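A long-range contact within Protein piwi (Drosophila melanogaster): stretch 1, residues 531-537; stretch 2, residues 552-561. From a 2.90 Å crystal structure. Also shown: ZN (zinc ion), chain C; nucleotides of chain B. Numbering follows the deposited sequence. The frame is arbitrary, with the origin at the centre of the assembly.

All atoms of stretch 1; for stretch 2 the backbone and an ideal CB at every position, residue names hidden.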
ATOM      1  N   VAL A 531     -16.774  -3.198  27.575  1.00 83.65           N
ATOM      2  CA  VAL A 531     -17.356  -4.519  27.392  1.00 82.49           C
ATOM      3  C   VAL A 531     -17.108  -4.970  25.959  1.00 78.75           C
ATOM      4  O   VAL A 531     -17.554  -4.306  25.018  1.00 83.35           O
ATOM      5  CB  VAL A 531     -18.863  -4.542  27.702  1.00 92.07           C
ATOM      6  CG1 VAL A 531     -19.429  -5.936  27.471  1.00 89.34           C
ATOM      7  CG2 VAL A 531     -19.124  -4.085  29.130  1.00101.67           C
ATOM      8  N   PRO A 532     -16.403  -6.079  25.732  1.00 74.83           N
ATOM      9  CA  PRO A 532     -16.251  -6.584  24.362  1.00 72.68           C
ATOM     10  C   PRO A 532     -17.585  -7.056  23.803  1.00 70.53           C
ATOM     11  O   PRO A 532     -18.370  -7.713  24.489  1.00 73.56           O
ATOM     12  CB  PRO A 532     -15.258  -7.742  24.516  1.00 66.72           C
ATOM     13  CG  PRO A 532     -15.349  -8.139  25.947  1.00 68.94           C
ATOM     14  CD  PRO A 532     -15.663  -6.891  26.713  1.00 72.72           C
ATOM     15  N   THR A 533     -17.841  -6.704  22.544  1.00 72.38           N
ATOM     16  CA  THR A 533     -19.133  -6.946  21.923  1.00 74.55           C
ATOM     17  C   THR A 533     -18.965  -7.716  20.619  1.00 75.69           C
ATOM     18  O   THR A 533     -17.893  -7.729  20.009  1.00 72.43           O
ATOM     19  CB  THR A 533     -19.885  -5.634  21.650  1.00 76.11           C
ATOM     20  OG1 THR A 533     -19.161  -4.856  20.689  1.00 83.79           O
ATOM     21  CG2 THR A 533     -20.045  -4.832  22.933  1.00 81.20           C
ATOM     22  N   GLN A 534     -20.055  -8.353  20.196  1.00 79.75           N
ATOM     23  CA  GLN A 534     -20.102  -9.114  18.955  1.00 76.29           C
ATOM     24  C   GLN A 534     -21.376  -8.759  18.204  1.00 78.32           C
ATOM     25  O   GLN A 534     -22.461  -8.736  18.793  1.00 85.02           O
ATOM     26  CB  GLN A 534     -20.049 -10.620  19.223  1.00 67.89           C
ATOM     27  CG  GLN A 534     -20.201 -11.465  17.973  1.00 69.29           C
ATOM     28  CD  GLN A 534     -19.151 -11.147  16.930  1.00 74.51           C
ATOM     29  OE1 GLN A 534     -17.952 -11.171  17.211  1.00 78.10           O
ATOM     30  NE2 GLN A 534     -19.596 -10.840  15.718  1.00 75.14           N
ATOM     31  N   VAL A 535     -21.245  -8.485  16.909  1.00 76.51           N
ATOM     32  CA  VAL A 535     -22.366  -8.102  16.061  1.00 80.51           C
ATOM     33  C   VAL A 535     -22.564  -9.178  15.003  1.00 80.92           C
ATOM     34  O   VAL A 535     -21.595  -9.656  14.405  1.00 86.91           O
ATOM     35  CB  VAL A 535     -22.133  -6.723  15.410  1.00 77.21           C
ATOM     36  CG1 VAL A 535     -23.274  -6.371  14.471  1.00 78.58           C
ATOM     37  CG2 VAL A 535     -21.972  -5.655  16.479  1.00 82.64           C
ATOM     38  N   VAL A 536     -23.820  -9.561  14.780  1.00 84.69           N
ATOM     39  CA  VAL A 536     -24.179 -10.577  13.796  1.00 90.89           C
ATOM     40  C   VAL A 536     -25.276 -10.009  12.907  1.00 94.78           C
ATOM     41  O   VAL A 536     -26.356  -9.656  13.398  1.00 98.01           O
ATOM     42  CB  VAL A 536     -24.646 -11.884  14.459  1.00 81.38           C
ATOM     43  CG1 VAL A 536     -25.112 -12.875  13.406  1.00 91.56           C
ATOM     44  CG2 VAL A 536     -23.531 -12.482  15.305  1.00 72.25           C
ATOM     45  N   THR A 537     -25.002  -9.920  11.606  1.00 92.13           N
ATOM     46  CA  THR A 537     -26.007  -9.458  10.658  1.00 94.46           C
ATOM     47  C   THR A 537     -27.117 -10.494  10.531  1.00 99.17           C
ATOM     48  O   THR A 537     -26.873 -11.700  10.618  1.00 94.87           O
ATOM     49  CB  THR A 537     -25.371  -9.190   9.293  1.00 91.30           C
ATOM     50  OG1 THR A 537     -24.200  -8.383   9.462  1.00100.29           O
ATOM     51  CG2 THR A 537     -26.342  -8.463   8.373  1.00 97.58           C
ATOM     52  N   UNK A 552     -16.555 -20.206  13.469  1.00 82.82           N
ATOM     53  CA  UNK A 552     -15.701 -19.031  13.317  1.00 72.80           C
ATOM     54  C   UNK A 552     -16.101 -17.927  14.294  1.00 73.98           C
ATOM     55  O   UNK A 552     -15.241 -17.216  14.831  1.00 80.77           O
ATOM     56  CB  UNK A 552     -15.766 -18.510  11.880  1.00 72.80           C
ATOM     57  N   UNK A 553     -17.401 -17.789  14.559  1.00 67.58           N
ATOM     58  CA  UNK A 553     -17.864 -16.807  15.535  1.00 67.23           C
ATOM     59  C   UNK A 553     -17.391 -17.181  16.933  1.00 72.38           C
ATOM     60  O   UNK A 553     -17.030 -16.313  17.729  1.00 69.12           O
ATOM     61  CB  UNK A 553     -19.389 -16.694  15.503  1.00 67.23           C
ATOM     62  N   UNK A 554     -17.382 -18.477  17.255  1.00 73.49           N
ATOM     63  CA  UNK A 554     -16.907 -18.915  18.563  1.00 71.00           C
ATOM     64  C   UNK A 554     -15.416 -18.654  18.720  1.00 75.43           C
ATOM     65  O   UNK A 554     -14.955 -18.279  19.805  1.00 79.06           O
ATOM     66  CB  UNK A 554     -17.205 -20.402  18.769  1.00 71.00           C
ATOM     67  N   UNK A 555     -14.646 -18.854  17.649  1.00 72.87           N
ATOM     68  CA  UNK A 555     -13.229 -18.487  17.679  1.00 71.43           C
ATOM     69  C   UNK A 555     -13.078 -16.989  17.927  1.00 69.39           C
ATOM     70  O   UNK A 555     -12.270 -16.549  18.761  1.00 76.06           O
ATOM     71  CB  UNK A 555     -12.540 -18.882  16.371  1.00 71.43           C
ATOM     72  N   UNK A 556     -13.865 -16.181  17.208  1.00 67.44           N
ATOM     73  CA  UNK A 556     -13.816 -14.735  17.402  1.00 70.76           C
ATOM     74  C   UNK A 556     -14.172 -14.356  18.835  1.00 78.05           C
ATOM     75  O   UNK A 556     -13.553 -13.461  19.415  1.00 76.48           O
ATOM     76  CB  UNK A 556     -14.763 -14.036  16.424  1.00 70.76           C
ATOM     77  N   UNK A 557     -15.161 -15.033  19.423  1.00 75.97           N
ATOM     78  CA  UNK A 557     -15.570 -14.737  20.793  1.00 73.72           C
ATOM     79  C   UNK A 557     -14.480 -15.109  21.790  1.00 74.43           C
ATOM     80  O   UNK A 557     -14.191 -14.345  22.722  1.00 74.58           O
ATOM     81  CB  UNK A 557     -16.865 -15.478  21.133  1.00 73.72           C
ATOM     82  N   UNK A 558     -13.878 -16.290  21.618  1.00 73.01           N
ATOM     83  CA  UNK A 558     -12.746 -16.682  22.450  1.00 72.46           C
ATOM     84  C   UNK A 558     -11.646 -15.631  22.398  1.00 73.72           C
ATOM     85  O   UNK A 558     -11.037 -15.304  23.423  1.00 66.03           O
ATOM     86  CB  UNK A 558     -12.200 -18.041  22.006  1.00 72.46           C
ATOM     87  N   UNK A 559     -11.389 -15.075  21.209  1.00 74.39           N
ATOM     88  CA  UNK A 559     -10.391 -14.013  21.101  1.00 69.81           C
ATOM     89  C   UNK A 559     -10.849 -12.741  21.806  1.00 73.71           C
ATOM     90  O   UNK A 559     -10.060 -12.092  22.503  1.00 70.90           O
ATOM     91  CB  UNK A 559     -10.092 -13.715  19.630  1.00 69.81           C
ATOM     92  N   UNK A 560     -12.119 -12.366  21.624  1.00 71.41           N
ATOM     93  CA  UNK A 560     -12.674 -11.202  22.311  1.00 66.82           C
ATOM     94  C   UNK A 560     -12.501 -11.313  23.817  1.00 68.26           C
ATOM     95  O   UNK A 560     -12.339 -10.295  24.501  1.00 63.59           O
ATOM     96  CB  UNK A 560     -14.156 -11.036  21.967  1.00 66.82           C
ATOM     97  N   UNK A 561     -12.540 -12.534  24.350  1.00 72.48           N
ATOM     98  CA  UNK A 561     -12.298 -12.733  25.773  1.00 70.51           C
ATOM     99  C   UNK A 561     -10.825 -12.625  26.141  1.00 73.99           C
ATOM    100  O   UNK A 561     -10.505 -12.503  27.327  1.00 70.51           O
ATOM    101  CB  UNK A 561     -12.835 -14.099  26.204  1.00 70.51           C
TER
HETATM  102 ZN    ZN C 901     -15.593  -8.976  13.996  0.91 71.14          ZN
ATOM    103  OP3   U B   1     -17.607  -8.995  15.126  1.00 85.70           O
ATOM    104  P     U B   1     -17.844  -7.543  14.994  1.00 76.44           P
ATOM    105  OP1   U B   1     -18.160  -7.005  16.339  1.00 74.47           O
ATOM    106  OP2   U B   1     -16.691  -6.977  14.254  1.00 77.64           O
ATOM    107  O5'   U B   1     -19.139  -7.331  14.093  1.00 71.17           O
ATOM    108  C5'   U B   1     -19.119  -7.616  12.697  1.00 82.54           C
ATOM    109  C4'   U B   1     -20.512  -7.700  12.127  1.00 86.91           C
ATOM    110  O4'   U B   1     -21.043  -6.358  11.949  1.00 89.37           O
ATOM    111  C3'   U B   1     -20.626  -8.391  10.769  1.00 89.08           C
ATOM    112  O3'   U B   1     -21.834  -9.149  10.722  1.00 92.71           O
ATOM    113  C2'   U B   1     -20.718  -7.221   9.793  1.00 85.00           C
ATOM    114  O2'   U B   1     -21.376  -7.520   8.580  1.00 89.88           O
ATOM    115  C1'   U B   1     -21.490  -6.195  10.617  1.00 86.30           C
ATOM    116  N1    U B   1     -21.248  -4.803  10.206  1.00 93.09           N
ATOM    117  C2    U B   1     -22.323  -3.936  10.212  1.00 91.97           C
ATOM    118  O2    U B   1     -23.441  -4.275  10.562  1.00 93.32           O
ATOM    119  N3    U B   1     -22.041  -2.653   9.809  1.00 88.01           N
ATOM    120  C4    U B   1     -20.820  -2.161   9.399  1.00 94.35           C
ATOM    121  O4    U B   1     -20.725  -0.978   9.064  1.00 99.62           O
ATOM    122  C5    U B   1     -19.759  -3.122   9.410  1.00 97.04           C
ATOM    123  C6    U B   1     -20.005  -4.379   9.800  1.00 97.04           C
ATOM    124  P     A B   2     -21.890 -10.526   9.898  1.00 85.92           P
ATOM    125  OP1   A B   2     -21.574 -10.204   8.483  1.00 78.84           O
ATOM    126  OP2   A B   2     -23.151 -11.233  10.240  1.00 83.41           O
ATOM    127  O5'   A B   2     -20.677 -11.382  10.472  1.00 87.30           O
ATOM    128  C5'   A B   2     -20.560 -11.688  11.855  1.00 74.85           C
ATOM    129  C4'   A B   2     -19.449 -12.681  12.075  1.00 74.83           C
ATOM    130  O4'   A B   2     -19.895 -13.982  11.619  1.00 68.70           O
ATOM    131  C3'   A B   2     -18.176 -12.402  11.282  1.00 82.30           C
ATOM    132  O3'   A B   2     -17.283 -11.547  11.979  1.00 80.18           O
ATOM    133  C2'   A B   2     -17.602 -13.790  11.030  1.00 79.95           C
ATOM    134  O2'   A B   2     -16.863 -14.236  12.155  1.00 75.80           O
ATOM    135  C1'   A B   2     -18.867 -14.638  10.920  1.00 78.13           C
ATOM    136  N9    A B   2     -19.326 -14.836   9.532  1.00 86.71           N
ATOM    137  C8    A B   2     -20.495 -14.360   8.992  1.00 86.97           C
ATOM    138  N7    A B   2     -20.679 -14.699   7.741  1.00 88.33           N
ATOM    139  C5    A B   2     -19.561 -15.462   7.439  1.00 89.69           C
ATOM    140  C6    A B   2     -19.158 -16.118   6.263  1.00101.51           C
ATOM    141  N6    A B   2     -19.866 -16.107   5.131  1.00104.26           N
ATOM    142  N1    A B   2     -17.988 -16.792   6.290  1.00104.64           N
ATOM    143  C2    A B   2     -17.280 -16.802   7.426  1.00 98.45           C
ATOM    144  N3    A B   2     -17.553 -16.224   8.594  1.00 93.09           N
ATOM    145  C4    A B   2     -18.721 -15.562   8.535  1.00 89.33           C
ATOM    146  P     U B   3     -16.527 -10.354  11.217  1.00 75.51           P
ATOM    147  OP1   U B   3     -15.593  -9.722  12.185  1.00 76.84           O
ATOM    148  OP2   U B   3     -17.550  -9.530  10.524  1.00 79.50           O
ATOM    149  O5'   U B   3     -15.650 -11.092  10.111  1.00 74.63           O
ATOM    150  C5'   U B   3     -14.529 -11.881  10.479  1.00 79.16           C
ATOM    151  C4'   U B   3     -13.899 -12.538   9.276  1.00 82.31           C
ATOM    152  O4'   U B   3     -14.866 -13.387   8.612  1.00 97.87           O
ATOM    153  C3'   U B   3     -13.412 -11.601   8.181  1.00103.43           C
ATOM    154  O3'   U B   3     -12.126 -11.079   8.473  1.00103.28           O
ATOM    155  C2'   U B   3     -13.429 -12.485   6.934  1.00108.60           C
ATOM    156  O2'   U B   3     -12.226 -13.229   6.825  1.00106.55           O
ATOM    157  C1'   U B   3     -14.578 -13.457   7.235  1.00104.86           C
ATOM    158  N1    U B   3     -15.809 -13.182   6.455  1.00103.10           N
ATOM    159  C2    U B   3     -15.903 -13.782   5.211  1.00111.79           C
ATOM    160  O2    U B   3     -15.023 -14.492   4.755  1.00113.60           O
ATOM    161  N3    U B   3     -17.058 -13.518   4.518  1.00111.79           N
ATOM    162  C4    U B   3     -18.113 -12.735   4.937  1.00108.04           C
ATOM    163  O4    U B   3     -19.088 -12.593   4.196  1.00114.91           O
ATOM    164  C5    U B   3     -17.947 -12.155   6.236  1.00 97.18           C
ATOM    165  C6    U B   3     -16.829 -12.394   6.935  1.00 97.55           C

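Positions 552-560 of stretch 2 lie in a helix whose axis runs at 160° to the strand of stretch 1, nearly antiparallel, with a closest approach of 9.5 Å. Its early positions therefore face the late strand residues, and position 560 faces Pro-532.

Position 552 has nothing of stretch 1 within reach of its CB, so stretch 1 sets little preference. The residue is Lys-552, extended beside the RNA, its CD 3.6 Å from C2 of A2.

At 553 the CA-to-CB bond points toward the strand, but no strand atom lies within 5.5 Å of CB. The methyls of Val-536 lie beyond, so a long apolar chain such as Ile, Leu or Met would suit. Ile-553 (chi1 m, chi2 t) brings its CD1 to 4.2 Å from Val-536 CG2.

Positions 554 and 555 are out of reach of stretch 1, which leaves their choice open; they are Ala-554 and Ile-555.

Position 556 points toward the strand, its ideal CB 4.4 Å from Gln-534 OE1, with the zinc and the RNA phosphates beyond. A metal ligand of some length, Gln, Glu or perhaps His, would be reasonable. Gln-556, extended (chi1 and chi2 t), places OE1 2.0 Å from ZN, while its NE2 donates to A2 O3' at 3.0 Å. Its CD lies 3.2 Å from Gln-534 OE1.

At 557 CA-to-CB points sideways, and no atom of stretch 1 lies within 5.5 Å of the ideal CB, but the aliphatic part of Gln-534 lies within a longer chain's range. Leu, Met or Ile could cover it. Leu-557 (chi1 m, chi2 t) does so, with CD2 3.7 Å from Gln-534 CB.

Positions 558 and 559 again lie beyond stretch 1 and could hold many residues; they are Asn-558 and Cys-559.

Position 560 points toward stretch 1, its ideal CB 4.3 Å from Pro-532 CB and 5.4 Å from Thr-533 O. That carbonyl, Gln-534 OE1 and the nearby phosphate of U1 call for a long donor, Lys or Arg. The residue is Lys-560. Its chain (m, m, t, p) curls, bringing NZ to Thr-533 O at 3.3 Å, a weak hydrogen bond. NZ also donates to Gln-556 OE1 at 3.2 Å, linking successive turns of the helix. Although NZ is 2.7 Å from Gln-534 OE1, the angle is too poor for a hydrogen bond.

At 561 CB points away, so stretch 1 is a weak guide. Leu-561 nevertheless brings its end nearer, with CD2 5.0 Å from Pro-532 CG.

Stretch 2 (552-561) KIAIQLNCKL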
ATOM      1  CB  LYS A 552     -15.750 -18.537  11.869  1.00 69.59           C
ATOM      2  CG  LYS A 552     -15.089 -19.500  10.898  1.00 67.31           C
ATOM      3  CD  LYS A 552     -15.346 -19.143   9.446  1.00 81.66           C
ATOM      4  CE  LYS A 552     -14.656 -20.140   8.525  1.00 96.98           C
ATOM      5  NZ  LYS A 552     -15.030 -19.947   7.098  1.00104.85           N
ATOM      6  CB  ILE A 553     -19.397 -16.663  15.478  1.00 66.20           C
ATOM      7  CG1 ILE A 553     -19.841 -16.065  14.142  1.00 71.63           C
ATOM      8  CG2 ILE A 553     -19.894 -15.785  16.615  1.00 73.37           C
ATOM      9  CD1 ILE A 553     -21.339 -15.825  14.047  1.00 68.81           C
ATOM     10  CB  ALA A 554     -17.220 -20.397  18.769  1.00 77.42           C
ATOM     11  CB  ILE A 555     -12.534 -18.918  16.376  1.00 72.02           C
ATOM     12  CG1 ILE A 555     -12.616 -20.435  16.201  1.00 76.01           C
ATOM     13  CG2 ILE A 555     -11.081 -18.466  16.370  1.00 56.69           C
ATOM     14  CD1 ILE A 555     -12.097 -20.917  14.863  1.00 78.11           C
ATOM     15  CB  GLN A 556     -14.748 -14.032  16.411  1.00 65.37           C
ATOM     16  CG  GLN A 556     -14.660 -12.507  16.450  1.00 73.41           C
ATOM     17  CD  GLN A 556     -15.439 -11.835  15.329  1.00 81.80           C
ATOM     18  OE1 GLN A 556     -15.452 -10.606  15.212  1.00 80.35           O
ATOM     19  NE2 GLN A 556     -16.089 -12.640  14.496  1.00 79.67           N
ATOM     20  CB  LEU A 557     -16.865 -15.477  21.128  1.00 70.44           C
ATOM     21  CG  LEU A 557     -18.133 -15.104  20.357  1.00 76.99           C
ATOM     22  CD1 LEU A 557     -19.283 -16.024  20.736  1.00 67.71           C
ATOM     23  CD2 LEU A 557     -18.505 -13.655  20.597  1.00 70.48           C
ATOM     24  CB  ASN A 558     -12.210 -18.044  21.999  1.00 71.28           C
ATOM     25  CG  ASN A 558     -11.307 -18.691  23.035  1.00 70.04           C
ATOM     26  OD1 ASN A 558     -11.624 -18.715  24.223  1.00 70.32           O
ATOM     27  ND2 ASN A 558     -10.174 -19.221  22.585  1.00 74.20           N
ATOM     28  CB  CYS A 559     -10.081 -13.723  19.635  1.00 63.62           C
ATOM     29  SG  CYS A 559      -9.230 -15.066  18.803  1.00 75.72           S
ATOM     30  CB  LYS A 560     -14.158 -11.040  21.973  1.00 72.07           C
ATOM     31  CG  LYS A 560     -14.465 -10.777  20.509  1.00 70.99           C
ATOM     32  CD  LYS A 560     -14.381  -9.306  20.162  1.00 71.10           C
ATOM     33  CE  LYS A 560     -14.641  -9.092  18.683  1.00 70.37           C
ATOM     34  NZ  LYS A 560     -15.939  -9.669  18.241  1.00 73.12           N
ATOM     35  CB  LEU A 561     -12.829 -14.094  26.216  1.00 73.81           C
ATOM     36  CG  LEU A 561     -14.326 -14.335  26.032  1.00 76.22           C
ATOM     37  CD1 LEU A 561     -14.757 -15.480  26.922  1.00 67.14           C
ATOM     38  CD2 LEU A 561     -15.129 -13.079  26.335  1.00 72.19           C
TER
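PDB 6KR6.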